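Local coordinates for 2-oxoadipate dioxygenase/decarboxylase (Pseudomonas putida, PDB 6W1G), which catalyses the iron(II)-dependent decarboxylation and hydroxylation of 2-oxoadipate to D-2-hydroxyglutarate in a D-lysine catabolic pathway, at residues 346-351 with 357-362; 350-355 with 378-383. All blocks are in the same frame, centred on the assembly; numbering follows the deposited sequence. Where two conformers were deposited one is given.

Contact 1. Residues 346-351 with 357-362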
loop_
_atom_site.group_PDB
_atom_site.type_symbol
_atom_site.label_atom_id
_atom_site.label_comp_id
_atom_site.label_asym_id
_atom_site.label_seq_id
_atom_site.Cartn_x
_atom_site.Cartn_y
_atom_site.Cartn_z
ATOM N N ASP A 346 4.836 -22.009 -8.398
ATOM C CA ASP A 346 5.858 -20.964 -8.496
ATOM C C ASP A 346 6.422 -20.940 -9.917
ATOM O O ASP A 346 7.620 -20.752 -10.144
ATOM C CB ASP A 346 6.951 -21.118 -7.432
ATOM C CG ASP A 346 7.797 -19.866 -7.272
ATOM O OD1 ASP A 346 7.365 -18.775 -7.722
ATOM O OD2 ASP A 346 8.901 -19.977 -6.674
ATOM N N ASP A 347 5.548 -21.169 -10.867
ATOM C CA ASP A 347 5.834 -21.163 -12.284
ATOM C C ASP A 347 4.799 -20.224 -12.897
ATOM O O ASP A 347 3.601 -20.386 -12.679
ATOM C CB ASP A 347 5.697 -22.594 -12.791
ATOM C CG ASP A 347 5.844 -22.702 -14.275
ATOM O OD1 ASP A 347 4.840 -22.470 -14.944
ATOM O OD2 ASP A 347 6.964 -23.031 -14.743
ATOM N N LEU A 348 5.255 -19.232 -13.640
ATOM C CA LEU A 348 4.329 -18.202 -14.136
ATOM C C LEU A 348 3.305 -18.786 -15.092
ATOM O O LEU A 348 2.123 -18.406 -15.054
ATOM C CB LEU A 348 5.065 -17.096 -14.879
ATOM C CG LEU A 348 5.566 -15.860 -14.145
ATOM C CD1 LEU A 348 6.039 -14.841 -15.165
ATOM C CD2 LEU A 348 4.488 -15.293 -13.262
ATOM N N ALA A 349 3.725 -19.701 -15.972
ATOM C CA ALA A 349 2.768 -20.323 -16.868
ATOM C C ALA A 349 1.630 -21.027 -16.123
ATOM O O ALA A 349 0.475 -21.004 -16.579
ATOM C CB ALA A 349 3.477 -21.254 -17.851
ATOM N N GLN A 350 1.952 -21.756 -15.046
ATOM C CA GLN A 350 0.914 -22.454 -14.279
ATOM C C GLN A 350 0.065 -21.472 -13.497
ATOM O O GLN A 350 -1.127 -21.686 -13.327
ATOM C CB GLN A 350 1.553 -23.465 -13.356
ATOM C CG GLN A 350 2.015 -24.699 -14.068
ATOM C CD GLN A 350 0.895 -25.597 -14.579
ATOM O OE1 GLN A 350 -0.279 -25.477 -14.244
ATOM N NE2 GLN A 350 1.280 -26.556 -15.366
ATOM N N MET A 351 0.671 -20.410 -12.954
ATOM C CA MET A 351 -0.126 -19.405 -12.293
ATOM C C MET A 351 -1.154 -18.809 -13.239
ATOM O O MET A 351 -2.284 -18.506 -12.841
ATOM C CB MET A 351 0.785 -18.287 -11.769
ATOM C CG MET A 351 1.708 -18.698 -10.623
ATOM S SD MET A 351 3.084 -17.607 -10.274
ATOM C CE MET A 351 2.281 -16.115 -9.733
ATOM N N ALA A 357 -3.463 -15.828 -10.609
ATOM C CA ALA A 357 -2.970 -14.473 -10.570
ATOM C C ALA A 357 -3.473 -13.723 -11.784
ATOM O O ALA A 357 -3.856 -14.329 -12.782
ATOM C CB ALA A 357 -1.465 -14.392 -10.534
ATOM N N TYR A 358 -3.475 -12.398 -11.697
ATOM C CA TYR A 358 -3.788 -11.538 -12.838
ATOM C C TYR A 358 -2.508 -11.219 -13.595
ATOM O O TYR A 358 -1.429 -11.124 -13.012
ATOM C CB TYR A 358 -4.439 -10.226 -12.358
ATOM C CG TYR A 358 -5.790 -10.434 -11.771
ATOM C CD1 TYR A 358 -6.890 -10.669 -12.567
ATOM C CD2 TYR A 358 -5.977 -10.379 -10.385
ATOM C CE1 TYR A 358 -8.138 -10.852 -12.010
ATOM C CE2 TYR A 358 -7.211 -10.538 -9.812
ATOM C CZ TYR A 358 -8.309 -10.797 -10.637
ATOM O OH TYR A 358 -9.543 -11.012 -10.086
ATOM N N PHE A 359 -2.671 -11.029 -14.906
ATOM C CA PHE A 359 -1.563 -10.810 -15.837
ATOM C C PHE A 359 -1.815 -9.626 -16.720
ATOM O O PHE A 359 -2.943 -9.242 -16.980
ATOM C CB PHE A 359 -1.335 -12.076 -16.685
ATOM C CG PHE A 359 -0.776 -13.215 -15.879
ATOM C CD1 PHE A 359 -1.585 -14.070 -15.125
ATOM C CD2 PHE A 359 0.609 -13.354 -15.775
ATOM C CE1 PHE A 359 -1.000 -15.023 -14.292
ATOM C CE2 PHE A 359 1.175 -14.328 -14.966
ATOM C CZ PHE A 359 0.389 -15.135 -14.220
ATOM N N ARG A 360 -0.742 -9.072 -17.250
ATOM C CA ARG A 360 -0.817 -8.197 -18.426
ATOM C C ARG A 360 -0.069 -8.841 -19.574
ATOM O O ARG A 360 0.961 -9.486 -19.397
ATOM C CB ARG A 360 -0.225 -6.802 -18.112
ATOM C CG ARG A 360 -1.015 -6.055 -17.076
ATOM C CD ARG A 360 -0.314 -4.708 -16.710
ATOM N NE ARG A 360 -0.489 -3.745 -17.774
ATOM C CZ ARG A 360 0.367 -2.786 -18.057
ATOM N NH1 ARG A 360 1.452 -2.601 -17.346
ATOM N NH2 ARG A 360 0.110 -1.988 -19.088
ATOM N N TYR A 361 -0.619 -8.628 -20.746
ATOM C CA TYR A 361 -0.179 -9.202 -21.993
ATOM C C TYR A 361 0.308 -8.094 -22.904
ATOM O O TYR A 361 -0.325 -7.042 -22.974
ATOM C CB TYR A 361 -1.345 -9.942 -22.658
ATOM C CG TYR A 361 -1.802 -11.131 -21.837
ATOM C CD1 TYR A 361 -2.712 -10.981 -20.776
ATOM C CD2 TYR A 361 -1.317 -12.384 -22.070
ATOM C CE1 TYR A 361 -3.142 -12.036 -20.025
ATOM C CE2 TYR A 361 -1.711 -13.472 -21.310
ATOM C CZ TYR A 361 -2.608 -13.293 -20.277
ATOM O OH TYR A 361 -2.989 -14.367 -19.561
ATOM N N PHE A 362 1.388 -8.346 -23.649
ATOM C CA PHE A 362 2.038 -7.353 -24.485
ATOM C C PHE A 362 2.407 -7.931 -25.846
ATOM O O PHE A 362 2.933 -9.034 -25.942
ATOM C CB PHE A 362 3.312 -6.849 -23.806
ATOM C CG PHE A 362 3.060 -6.308 -22.422
ATOM C CD1 PHE A 362 2.539 -5.040 -22.222
ATOM C CD2 PHE A 362 3.279 -7.101 -21.303
ATOM C CE1 PHE A 362 2.272 -4.568 -20.957
ATOM C CE2 PHE A 362 2.996 -6.615 -20.035
ATOM C CZ PHE A 362 2.504 -5.363 -19.859
#
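Leu-348 and Met-351, one helical turn apart, meet the ring of Phe-359 from the short helix that precedes its strand. Asp-347 stands at the N-cap of this helix, its OD1 accepting from Gln-350 N at 3.0 Å through the lone pair turned away from the other carboxylate oxygen. In the first turn Leu-348, in the conformer described here, brings CD2 to the edge of the Phe-359 ring, in its plane, 3.8 Å from CE2. The backbone of the same leucine also takes part, its carbonyl O lying 3.8 Å from Phe-359 CZ. Met-351 then closes on the ring with the root of its side chain, CB standing 4.0 Å from Phe-359 CZ, while its carbonyl carbon comes 3.9 Å from CE1. Beyond CB the methionine turns at chi3 (65°), which carries CE towards the methyl group of Ala-357, 4.2 Å from its CB. Phe-359 meets the helix with the far end of its ring because CG stands anti to the carbonyl carbon (chi1 -70°) and CB points at the helix. The side chains that meet are apolar and the contact is buried, with backbone carbonyl groups of the helix also against the ring. Around it, Phe-391 of strand 389-393 meets the Phe-359 ring with the two planes nearly perpendicular, and His-260 touches both Leu-348 and Met-351. Strand 359-363 pairs antiparallel with strand 389-393, while helix 440-458 packs against Tyr-358 and Tyr-361 and takes the backbone N of Phe-359 through Glu-448.

Contact 2. Residues 350-355 with 378-383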
loop_
_atom_site.group_PDB
_atom_site.type_symbol
_atom_site.label_atom_id
_atom_site.label_comp_id
_atom_site.label_asym_id
_atom_site.label_seq_id
_atom_site.Cartn_x
_atom_site.Cartn_y
_atom_site.Cartn_z
ATOM N N GLN A 350 1.952 -21.756 -15.046
ATOM C CA GLN A 350 0.914 -22.454 -14.279
ATOM C C GLN A 350 0.065 -21.472 -13.497
ATOM O O GLN A 350 -1.127 -21.686 -13.327
ATOM C CB GLN A 350 1.553 -23.465 -13.356
ATOM C CG GLN A 350 2.015 -24.699 -14.068
ATOM C CD GLN A 350 0.895 -25.597 -14.579
ATOM O OE1 GLN A 350 -0.279 -25.477 -14.244
ATOM N NE2 GLN A 350 1.280 -26.556 -15.366
ATOM N N MET A 351 0.671 -20.410 -12.954
ATOM C CA MET A 351 -0.126 -19.405 -12.293
ATOM C C MET A 351 -1.154 -18.809 -13.239
ATOM O O MET A 351 -2.284 -18.506 -12.841
ATOM C CB MET A 351 0.785 -18.287 -11.769
ATOM C CG MET A 351 1.708 -18.698 -10.623
ATOM S SD MET A 351 3.084 -17.607 -10.274
ATOM C CE MET A 351 2.281 -16.115 -9.733
ATOM N N ARG A 352 -0.772 -18.639 -14.501
ATOM C CA ARG A 352 -1.690 -18.182 -15.518
ATOM C C ARG A 352 -2.739 -19.236 -15.859
ATOM O O ARG A 352 -3.944 -18.947 -15.856
ATOM C CB ARG A 352 -0.891 -17.750 -16.730
ATOM C CG ARG A 352 -1.760 -17.277 -17.849
ATOM C CD ARG A 352 -0.940 -16.835 -19.108
ATOM N NE ARG A 352 -1.901 -16.858 -20.223
ATOM C CZ ARG A 352 -2.101 -17.819 -21.101
ATOM N NH1 ARG A 352 -1.399 -18.950 -21.201
ATOM N NH2 ARG A 352 -3.040 -17.615 -22.028
ATOM N N GLU A 353 -2.311 -20.439 -16.219
ATOM C CA GLU A 353 -3.249 -21.444 -16.690
ATOM C C GLU A 353 -4.248 -21.854 -15.620
ATOM O O GLU A 353 -5.419 -22.113 -15.933
ATOM C CB GLU A 353 -2.491 -22.668 -17.217
ATOM C CG GLU A 353 -3.316 -23.605 -18.002
ATOM C CD GLU A 353 -2.466 -24.671 -18.621
ATOM O OE1 GLU A 353 -1.933 -24.444 -19.734
ATOM O OE2 GLU A 353 -2.302 -25.737 -17.986
ATOM N N GLN A 354 -3.808 -21.909 -14.356
ATOM C CA GLN A 354 -4.686 -22.242 -13.247
ATOM C C GLN A 354 -5.483 -21.053 -12.747
ATOM O O GLN A 354 -6.270 -21.211 -11.804
ATOM C CB GLN A 354 -3.869 -22.867 -12.123
ATOM C CG GLN A 354 -3.285 -24.196 -12.467
ATOM C CD GLN A 354 -2.516 -24.797 -11.290
ATOM O OE1 GLN A 354 -2.966 -24.745 -10.151
ATOM N NE2 GLN A 354 -1.375 -25.345 -11.569
ATOM N N GLY A 355 -5.315 -19.877 -13.336
ATOM C CA GLY A 355 -6.131 -18.732 -12.966
ATOM C C GLY A 355 -5.890 -18.262 -11.551
ATOM O O GLY A 355 -6.845 -17.860 -10.865
ATOM N N THR A 378 -4.051 -19.073 -33.922
ATOM C CA THR A 378 -5.431 -18.650 -33.755
ATOM C C THR A 378 -5.847 -18.475 -32.299
ATOM O O THR A 378 -7.009 -18.099 -32.058
ATOM C CB THR A 378 -6.412 -19.643 -34.414
ATOM O OG1 THR A 378 -6.356 -20.933 -33.782
ATOM C CG2 THR A 378 -6.120 -19.795 -35.927
ATOM N N THR A 379 -4.935 -18.656 -31.345
ATOM C CA THR A 379 -5.255 -18.626 -29.932
ATOM C C THR A 379 -4.217 -17.808 -29.197
ATOM O O THR A 379 -3.098 -17.570 -29.676
ATOM C CB THR A 379 -5.279 -20.028 -29.297
ATOM O OG1 THR A 379 -3.965 -20.543 -29.388
ATOM C CG2 THR A 379 -6.278 -20.968 -29.965
ATOM N N LEU A 380 -4.607 -17.360 -28.014
ATOM C CA LEU A 380 -3.682 -16.636 -27.151
ATOM C C LEU A 380 -2.472 -17.495 -26.791
ATOM O O LEU A 380 -1.320 -17.057 -26.879
ATOM C CB LEU A 380 -4.413 -16.159 -25.902
ATOM C CG LEU A 380 -3.566 -15.422 -24.866
ATOM C CD1 LEU A 380 -2.849 -14.236 -25.460
ATOM C CD2 LEU A 380 -4.482 -14.983 -23.715
ATOM N N GLN A 381 -2.709 -18.752 -26.399
ATOM C CA GLN A 381 -1.599 -19.619 -26.079
ATOM C C GLN A 381 -0.693 -19.826 -27.287
ATOM O O GLN A 381 0.532 -19.877 -27.153
ATOM C CB GLN A 381 -2.091 -20.979 -25.600
ATOM C CG GLN A 381 -0.948 -21.839 -25.099
ATOM C CD GLN A 381 -0.395 -21.255 -23.835
ATOM O OE1 GLN A 381 -1.132 -21.040 -22.874
ATOM N NE2 GLN A 381 0.889 -20.997 -23.802
ATOM N N GLY A 382 -1.267 -19.963 -28.460
ATOM C CA GLY A 382 -0.449 -20.164 -29.634
ATOM C C GLY A 382 0.425 -18.959 -29.962
ATOM O O GLY A 382 1.578 -19.095 -30.397
ATOM N N LEU A 383 -0.118 -17.758 -29.758
ATOM C CA LEU A 383 0.665 -16.551 -29.956
ATOM C C LEU A 383 1.769 -16.416 -28.915
ATOM O O LEU A 383 2.863 -15.948 -29.219
ATOM C CB LEU A 383 -0.251 -15.322 -29.895
ATOM C CG LEU A 383 -1.179 -15.177 -31.082
ATOM C CD1 LEU A 383 -2.263 -14.174 -30.780
ATOM C CD2 LEU A 383 -0.410 -14.765 -32.328
HETATM O O HOH W 1 -2.958 -22.641 -21.773
#
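Arg-352 reaches across from helix 348-353 to overlap the start of helix 380-385, laying one edge of its guanidinium against Leu-380 and Gln-381. NH1 donates to Gln-381 OE1 at 2.7 Å, a bond bent to 148° at the hydrogen. The oxygen lies close to the guanidinium plane, yet the amide is turned 60° from that plane. NH2 meets the leucine instead, 3.4 Å from Leu-380 CD2. The arginine spans the gap because CG is anti to the backbone N (chi1 179°) and the chain stays extended as far as NE. Gln-381 bends at chi2 to present OE1, which also accepts from a water oxygen 2.7 Å away. That water donates to Glu-353 OE1 as well, making a second, solvent-mediated link between the helices. NE is hydrogen-bonded to Tyr-361 OH, and the guanidinium makes a cation-pi contact with Phe-391. Shortening this side chain to that of an alanine is likely to leave Gln-381 OE1 and Tyr-361 OH without their arginine partner and the Phe-391 ring without its cation. Each helix has a standard end: Thr-379 OG1 caps the second by accepting from Gly-382 N at 2.9 Å, and Gly-355, with positive phi, closes the first in a Schellman motif. The whole is a polar surface bridge between two short helices, the end of one and the beginning of the other, away from the metal site.

Contacts 1 and 2 lie with their centres 9 Å apart, and both start from helix 348-353, sharing Gln-350 and Met-351. Along the chain this helix comes first, then strand 359-363, then helix 380-385, so contact 1 is a short-range return and contact 2 a longer one. Their layers differ: contact 1 is buried and apolar in its side chains, contact 2 largely polar and at the surface. They also touch directly, with Phe-359 CE1 3.5 Å from Arg-352 CA and Tyr-361 CE2 4.0 Å from Leu-380 CD2. Together they join two helices to the two-stranded antiparallel sheet of 359-363 and 389-393, in a region remote from the annotated active-site residues.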